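Local structure of putative uncharacterized protein (Neurospora crassa, 3EUT) at residues A[41-46]-A[197-202]; A[239-244]-A[256-261]. The protein is a type III polyketide synthase of the chalcone/stilbene synthase family that probably transfers acyl groups to build pentaketides, here with a long-chain fatty acid bound. All coordinates share one frame; numbering follows the deposited sequence.

Contact 1 of 2, residues A[41-46]-A[197-202]; sequences AINRYT and GIALFS. With DCR (icosanoic acid), chain E.
Ala-199 meets the 41-46 segment with its methyl group, which lies against Asn-43: its CB is 3.6 Å from Asn-43 CA and the same distance from Asn-43 OD1. Asn-43 OD1 also comes within 3.4 Å of Ala-199 CA, so the end of the asparagine rests on the backbone of the other segment. With CG turned anti to the backbone N (chi1 -174°), the asparagine side chain swings its amide toward Ala-199, although the bond leaving CA does not itself head there. Thr-46 adds its methyl: CG2 is 4.0 Å from Leu-200 CD2, a small apolar patch beside the polar link.

That link is a single water. It lies 2.7 Å from both Asn-43 O and Ala-199 O, placed to donate to each, though it has too few protons for all the acceptors around it. It also bonds Thr-46 OG1 at 2.8 Å. The threonine hydroxyl is held from within its own loop as well, by Ile-48 N.

Behind these atoms, a type I turn from Ile-42 to Tyr-45, closed by Tyr-45 N to Ile-42 O, overlaps the last part of helix 34-42 and sets Asn-43 O, with Thr-46 just beyond the turn, beside the same water. Arg-51, which also touches Asn-43, bonds Ile-198 O and Phe-201 O, while Asn-329 makes backbone bonds to Leu-200 and Ser-202.

The segment 197-202 also borders the icosanoic acid. Phe-201 lays one ring face along the chain, with DCR C4 3.7 Å above the ring centre. The contact thus joins the region where helix 34-42 gives way to the turn to the surface lining the bound fatty acid, consistent with an acyl-binding tunnel in a chalcone-synthase-like enzyme.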
loop_
_atom_site.group_PDB
_atom_site.type_symbol
_atom_site.label_atom_id
_atom_site.label_comp_id
_atom_site.label_asym_id
_atom_site.label_seq_id
_atom_site.Cartn_x
_atom_site.Cartn_y
_atom_site.Cartn_z
ATOM N N ALA A 41 -10.745 21.101 -25.978
ATOM C CA ALA A 41 -9.930 22.300 -26.151
ATOM C C ALA A 41 -8.734 22.291 -25.190
ATOM O O ALA A 41 -7.586 22.456 -25.617
ATOM C CB ALA A 41 -10.775 23.547 -25.956
ATOM N N ILE A 42 -9.012 22.077 -23.903
ATOM C CA ILE A 42 -7.976 21.995 -22.854
ATOM C C ILE A 42 -6.898 20.946 -23.161
ATOM O O ILE A 42 -5.714 21.164 -22.881
ATOM C CB ILE A 42 -8.614 21.774 -21.443
ATOM C CG1 ILE A 42 -9.276 23.066 -20.961
ATOM C CG2 ILE A 42 -7.574 21.321 -20.412
ATOM C CD1 ILE A 42 -10.417 22.841 -19.979
ATOM N N ASN A 43 -7.315 19.833 -23.761
ATOM C CA ASN A 43 -6.414 18.763 -24.193
ATOM C C ASN A 43 -5.309 19.262 -25.139
ATOM O O ASN A 43 -4.239 18.655 -25.253
ATOM C CB ASN A 43 -7.219 17.634 -24.860
ATOM C CG ASN A 43 -6.362 16.415 -25.201
ATOM O OD1 ASN A 43 -5.511 16.000 -24.414
ATOM N ND2 ASN A 43 -6.598 15.829 -26.377
ATOM N N ARG A 44 -5.573 20.377 -25.806
ATOM C CA ARG A 44 -4.601 20.955 -26.721
ATOM C C ARG A 44 -3.840 22.154 -26.147
ATOM O O ARG A 44 -3.017 22.764 -26.847
ATOM C CB ARG A 44 -5.300 21.286 -28.050
ATOM C CG ARG A 44 -5.673 20.002 -28.791
ATOM C CD ARG A 44 -6.535 20.256 -29.988
ATOM N NE ARG A 44 -6.877 19.011 -30.663
ATOM C CZ ARG A 44 -6.130 18.421 -31.591
ATOM N NH1 ARG A 44 -4.972 18.951 -31.987
ATOM N NH2 ARG A 44 -6.553 17.295 -32.132
ATOM N N TYR A 45 -4.114 22.500 -24.887
ATOM C CA TYR A 45 -3.433 23.624 -24.222
ATOM C C TYR A 45 -2.413 23.204 -23.152
ATOM O O TYR A 45 -1.884 24.063 -22.437
ATOM C CB TYR A 45 -4.419 24.580 -23.518
ATOM C CG TYR A 45 -5.706 24.981 -24.217
ATOM C CD1 TYR A 45 -5.756 25.231 -25.594
ATOM C CD2 TYR A 45 -6.875 25.175 -23.464
ATOM C CE1 TYR A 45 -6.962 25.621 -26.216
ATOM C CE2 TYR A 45 -8.072 25.558 -24.067
ATOM C CZ TYR A 45 -8.110 25.789 -25.445
ATOM O OH TYR A 45 -9.306 26.191 -26.033
ATOM N N THR A 46 -2.144 21.909 -23.020
ATOM C CA THR A 46 -1.295 21.413 -21.939
ATOM C C THR A 46 0.194 21.641 -22.166
ATOM O O THR A 46 0.960 21.762 -21.205
ATOM C CB THR A 46 -1.492 19.910 -21.734
ATOM O OG1 THR A 46 -1.242 19.246 -22.979
ATOM C CG2 THR A 46 -2.923 19.614 -21.231
ATOM N N GLY A 197 -8.398 15.421 -16.467
ATOM C CA GLY A 197 -7.631 14.181 -16.383
ATOM C C GLY A 197 -7.265 13.569 -17.721
ATOM O O GLY A 197 -6.094 13.234 -17.940
ATOM N N ILE A 198 -8.240 13.413 -18.628
ATOM C CA ILE A 198 -7.949 12.808 -19.944
ATOM C C ILE A 198 -6.845 13.519 -20.693
ATOM O O ILE A 198 -6.292 12.960 -21.625
ATOM C CB ILE A 198 -9.149 12.771 -20.954
ATOM C CG1 ILE A 198 -10.026 14.019 -20.851
ATOM C CG2 ILE A 198 -9.923 11.478 -20.860
ATOM C CD1 ILE A 198 -10.934 14.159 -22.106
ATOM N N ALA A 199 -6.556 14.759 -20.320
ATOM C CA ALA A 199 -5.602 15.573 -21.071
ATOM C C ALA A 199 -4.138 15.402 -20.601
ATOM O O ALA A 199 -3.197 15.750 -21.328
ATOM C CB ALA A 199 -6.016 17.033 -21.011
ATOM N N LEU A 200 -3.953 14.861 -19.403
ATOM C CA LEU A 200 -2.652 14.940 -18.722
ATOM C C LEU A 200 -1.889 13.634 -18.629
ATOM O O LEU A 200 -0.672 13.598 -18.834
ATOM C CB LEU A 200 -2.847 15.487 -17.299
ATOM C CG LEU A 200 -3.206 16.966 -17.109
ATOM C CD1 LEU A 200 -3.350 17.285 -15.610
ATOM C CD2 LEU A 200 -2.174 17.906 -17.749
ATOM N N PHE A 201 -2.601 12.565 -18.295
ATOM C CA PHE A 201 -1.966 11.341 -17.803
ATOM C C PHE A 201 -1.611 10.322 -18.887
ATOM O O PHE A 201 -2.269 10.251 -19.927
ATOM C CB PHE A 201 -2.824 10.713 -16.702
ATOM C CG PHE A 201 -2.917 11.557 -15.457
ATOM C CD1 PHE A 201 -1.877 11.558 -14.521
ATOM C CD2 PHE A 201 -4.042 12.341 -15.209
ATOM C CE1 PHE A 201 -1.959 12.326 -13.376
ATOM C CE2 PHE A 201 -4.135 13.129 -14.050
ATOM C CZ PHE A 201 -3.094 13.127 -13.139
ATOM N N SER A 202 -0.541 9.568 -18.645
ATOM C CA SER A 202 -0.045 8.561 -19.598
ATOM C C SER A 202 0.425 7.316 -18.840
ATOM O O SER A 202 0.271 7.246 -17.611
ATOM C CB SER A 202 1.098 9.145 -20.430
ATOM O OG SER A 202 2.154 9.611 -19.604
HETATM O O1 DCR E . -5.185 11.736 -8.941
HETATM C C1 DCR E . -4.232 11.055 -9.407
HETATM O O2 DCR E . -3.316 10.581 -8.694
HETATM C C2 DCR E . -4.185 10.819 -10.903
HETATM C C3 DCR E . -3.905 9.362 -11.281
HETATM C C4 DCR E . -4.042 9.080 -12.785
HETATM C C5 DCR E . -5.364 9.564 -13.375
HETATM C C6 DCR E . -5.795 8.815 -14.637
HETATM C C7 DCR E . -6.806 9.633 -15.443
HETATM C C8 DCR E . -7.238 8.984 -16.757
HETATM C C9 DCR E . -6.539 9.664 -17.929
HETATM C C10 DCR E . -6.926 9.082 -19.283
HETATM C C11 DCR E . -5.845 9.404 -20.310
HETATM C C12 DCR E . -6.425 9.550 -21.710
HETATM C C13 DCR E . -6.074 8.355 -22.579
HETATM C C14 DCR E . -5.710 8.714 -24.017
HETATM C C15 DCR E . -5.299 7.446 -24.758
HETATM C C16 DCR E . -6.330 6.930 -25.763
HETATM C C17 DCR E . -6.785 5.497 -25.472
HETATM C C18 DCR E . -5.669 4.459 -25.440
HETATM C C19 DCR E . -6.271 3.063 -25.436
HETATM C C20 DCR E . -5.629 2.158 -24.411
HETATM O O HOH W 1 -2.761 16.984 -23.729
#

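Contact 2 of 2, residues A[239-244]-A[256-261]; sequences HDLGFD and PRVPVL. With DCR (icosanoic acid), chain E.
A beta hairpin of strands 241-246 and 249-254 leads into helix 258-275, and this contact joins the entry of the hairpin to the start of that helix in the thiolase-like fold. Here strand 241-246, the first of the hairpin, also borders the fatty acid: Gly-242 O approaches DCR O1, and one face of Phe-243 covers the head end of the chain, with C3 3.8 Å above the ring centre. Away from the ligand, Val-258 CG2 packs 3.3 Å from Asp-240 O and 4.1 Å from Leu-241 CB. Arg-257 bends at chi3 (74°), which brings NH1 of its guanidinium obliquely to Asp-240 OD2, the carboxylate and guanidinium planes lying 54° apart. Asp-240 OD1 bonds Ser-255 OG, which also bonds Arg-257 N, while lying close to the Arg-257 methylenes; OD2 takes the charged end and would probably be stabilised by it. The His-239 ring lies over OD2, which is 3.3 Å above the ring plane and offset toward its rim. Leu-261 CD1 covers one guanidinium face, 4.1 Å above its centre. The charged pair itself is a salt bridge through one nitrogen, Asp-240 OD2 to Arg-257 NH1, at 2.7 Å.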
loop_
_atom_site.group_PDB
_atom_site.type_symbol
_atom_site.label_atom_id
_atom_site.label_comp_id
_atom_site.label_asym_id
_atom_site.label_seq_id
_atom_site.Cartn_x
_atom_site.Cartn_y
_atom_site.Cartn_z
ATOM N N HIS A 239 -9.991 17.720 -0.777
ATOM C CA HIS A 239 -11.049 17.858 -1.781
ATOM C C HIS A 239 -10.502 18.382 -3.100
ATOM O O HIS A 239 -11.206 18.385 -4.119
ATOM C CB HIS A 239 -12.128 18.819 -1.255
ATOM C CG HIS A 239 -11.586 20.154 -0.834
ATOM N ND1 HIS A 239 -10.686 20.300 0.204
ATOM C CD2 HIS A 239 -11.793 21.401 -1.328
ATOM C CE1 HIS A 239 -10.374 21.578 0.338
ATOM N NE2 HIS A 239 -11.035 22.267 -0.576
ATOM N N ASP A 240 -9.245 18.818 -3.084
ATOM C CA ASP A 240 -8.622 19.410 -4.260
ATOM C C ASP A 240 -8.022 18.405 -5.228
ATOM O O ASP A 240 -7.869 18.694 -6.418
ATOM C CB ASP A 240 -7.566 20.426 -3.833
ATOM C CG ASP A 240 -8.183 21.685 -3.258
ATOM O OD1 ASP A 240 -8.889 22.386 -4.018
ATOM O OD2 ASP A 240 -7.965 21.971 -2.062
ATOM N N LEU A 241 -7.715 17.211 -4.727
ATOM C CA LEU A 241 -6.901 16.260 -5.476
ATOM C C LEU A 241 -7.138 14.851 -4.965
ATOM O O LEU A 241 -6.991 14.590 -3.778
ATOM C CB LEU A 241 -5.427 16.646 -5.353
ATOM C CG LEU A 241 -4.360 15.956 -6.205
ATOM C CD1 LEU A 241 -4.700 16.049 -7.686
ATOM C CD2 LEU A 241 -3.028 16.619 -5.920
ATOM N N GLY A 242 -7.513 13.953 -5.869
ATOM C CA GLY A 242 -7.909 12.599 -5.480
ATOM C C GLY A 242 -8.247 11.689 -6.647
ATOM O O GLY A 242 -8.234 12.105 -7.813
ATOM N N PHE A 243 -8.575 10.444 -6.319
ATOM C CA PHE A 243 -8.777 9.395 -7.304
ATOM C C PHE A 243 -9.694 8.372 -6.635
ATOM O O PHE A 243 -9.230 7.525 -5.878
ATOM C CB PHE A 243 -7.410 8.797 -7.681
ATOM C CG PHE A 243 -7.341 8.178 -9.064
ATOM C CD1 PHE A 243 -6.592 7.013 -9.272
ATOM C CD2 PHE A 243 -7.960 8.777 -10.162
ATOM C CE1 PHE A 243 -6.485 6.440 -10.543
ATOM C CE2 PHE A 243 -7.864 8.216 -11.432
ATOM C CZ PHE A 243 -7.122 7.043 -11.628
ATOM N N ASP A 244 -10.998 8.491 -6.882
ATOM C CA ASP A 244 -12.023 7.762 -6.106
ATOM C C ASP A 244 -12.448 6.476 -6.809
ATOM O O ASP A 244 -12.753 6.507 -8.004
ATOM C CB ASP A 244 -13.268 8.638 -5.874
ATOM C CG ASP A 244 -12.963 9.967 -5.155
ATOM O OD1 ASP A 244 -11.965 10.087 -4.415
ATOM O OD2 ASP A 244 -13.746 10.918 -5.335
ATOM N N PRO A 256 -8.951 23.670 -9.551
ATOM C CA PRO A 256 -8.095 24.773 -9.993
ATOM C C PRO A 256 -7.106 25.254 -8.930
ATOM O O PRO A 256 -6.119 25.906 -9.273
ATOM C CB PRO A 256 -9.100 25.889 -10.317
ATOM C CG PRO A 256 -10.407 25.173 -10.539
ATOM C CD PRO A 256 -10.369 24.071 -9.529
ATOM N N ARG A 257 -7.361 24.924 -7.665
ATOM C CA ARG A 257 -6.510 25.348 -6.546
ATOM C C ARG A 257 -5.147 24.651 -6.507
ATOM O O ARG A 257 -4.208 25.165 -5.907
ATOM C CB ARG A 257 -7.197 25.066 -5.205
ATOM C CG ARG A 257 -8.559 25.678 -4.980
ATOM C CD ARG A 257 -9.059 25.289 -3.583
ATOM N NE ARG A 257 -8.364 26.016 -2.523
ATOM C CZ ARG A 257 -8.160 25.559 -1.288
ATOM N NH1 ARG A 257 -8.555 24.344 -0.929
ATOM N NH2 ARG A 257 -7.530 26.326 -0.409
ATOM N N VAL A 258 -5.054 23.472 -7.117
ATOM C CA VAL A 258 -3.875 22.609 -6.938
ATOM C C VAL A 258 -2.517 23.293 -7.191
ATOM O O VAL A 258 -1.657 23.304 -6.291
ATOM C CB VAL A 258 -4.024 21.233 -7.673
ATOM C CG1 VAL A 258 -2.712 20.465 -7.688
ATOM C CG2 VAL A 258 -5.089 20.397 -6.989
ATOM N N PRO A 259 -2.323 23.891 -8.388
ATOM C CA PRO A 259 -1.012 24.491 -8.660
ATOM C C PRO A 259 -0.708 25.732 -7.822
ATOM O O PRO A 259 0.453 26.106 -7.703
ATOM C CB PRO A 259 -1.088 24.849 -10.153
ATOM C CG PRO A 259 -2.530 25.007 -10.425
ATOM C CD PRO A 259 -3.232 24.021 -9.546
ATOM N N VAL A 260 -1.739 26.363 -7.263
ATOM C CA VAL A 260 -1.569 27.499 -6.351
ATOM C C VAL A 260 -1.019 26.993 -5.002
ATOM O O VAL A 260 -0.037 27.511 -4.480
ATOM C CB VAL A 260 -2.925 28.238 -6.121
ATOM C CG1 VAL A 260 -2.765 29.420 -5.168
ATOM C CG2 VAL A 260 -3.551 28.678 -7.453
ATOM N N LEU A 261 -1.668 25.968 -4.455
ATOM C CA LEU A 261 -1.234 25.356 -3.196
ATOM C C LEU A 261 0.171 24.742 -3.299
ATOM O O LEU A 261 0.973 24.856 -2.373
ATOM C CB LEU A 261 -2.263 24.304 -2.735
ATOM C CG LEU A 261 -3.671 24.816 -2.419
ATOM C CD1 LEU A 261 -4.677 23.674 -2.420
ATOM C CD2 LEU A 261 -3.693 25.552 -1.086
HETATM O O1 DCR E . -5.185 11.736 -8.941
HETATM C C1 DCR E . -4.232 11.055 -9.407
HETATM O O2 DCR E . -3.316 10.581 -8.694
HETATM C C2 DCR E . -4.185 10.819 -10.903
HETATM C C3 DCR E . -3.905 9.362 -11.281
HETATM C C4 DCR E . -4.042 9.080 -12.785
HETATM C C5 DCR E . -5.364 9.564 -13.375
HETATM C C6 DCR E . -5.795 8.815 -14.637
HETATM C C7 DCR E . -6.806 9.633 -15.443
HETATM C C8 DCR E . -7.238 8.984 -16.757
HETATM C C9 DCR E . -6.539 9.664 -17.929
HETATM C C10 DCR E . -6.926 9.082 -19.283
HETATM C C11 DCR E . -5.845 9.404 -20.310
HETATM C C12 DCR E . -6.425 9.550 -21.710
HETATM C C13 DCR E . -6.074 8.355 -22.579
HETATM C C14 DCR E . -5.710 8.714 -24.017
HETATM C C15 DCR E . -5.299 7.446 -24.758
HETATM C C16 DCR E . -6.330 6.930 -25.763
HETATM C C17 DCR E . -6.785 5.497 -25.472
HETATM C C18 DCR E . -5.669 4.459 -25.440
HETATM C C19 DCR E . -6.271 3.063 -25.436
HETATM C C20 DCR E . -5.629 2.158 -24.411
#

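From the N terminus, helix 34-42 gives way to the turn of contact 1, and 150 residues pass before segment 197-202 closes that long loop, tying the helix 34-42 region to the connection between helix 181-191 and strand 204-211 of the nine-stranded sheet. Contact 2 comes later, in the C-terminal part of the chain, and closes a short loop of 11 residues, tying the hairpin 241-254 to helix 258-275. The two contacts therefore lie in series, neither nested nor crossed. Their centres are 16 Å apart and their nearest atoms about 6 Å apart, without touching, yet icosanoic acid reaches both, its carboxylate end beside 239-244 and its chain running past 197-202.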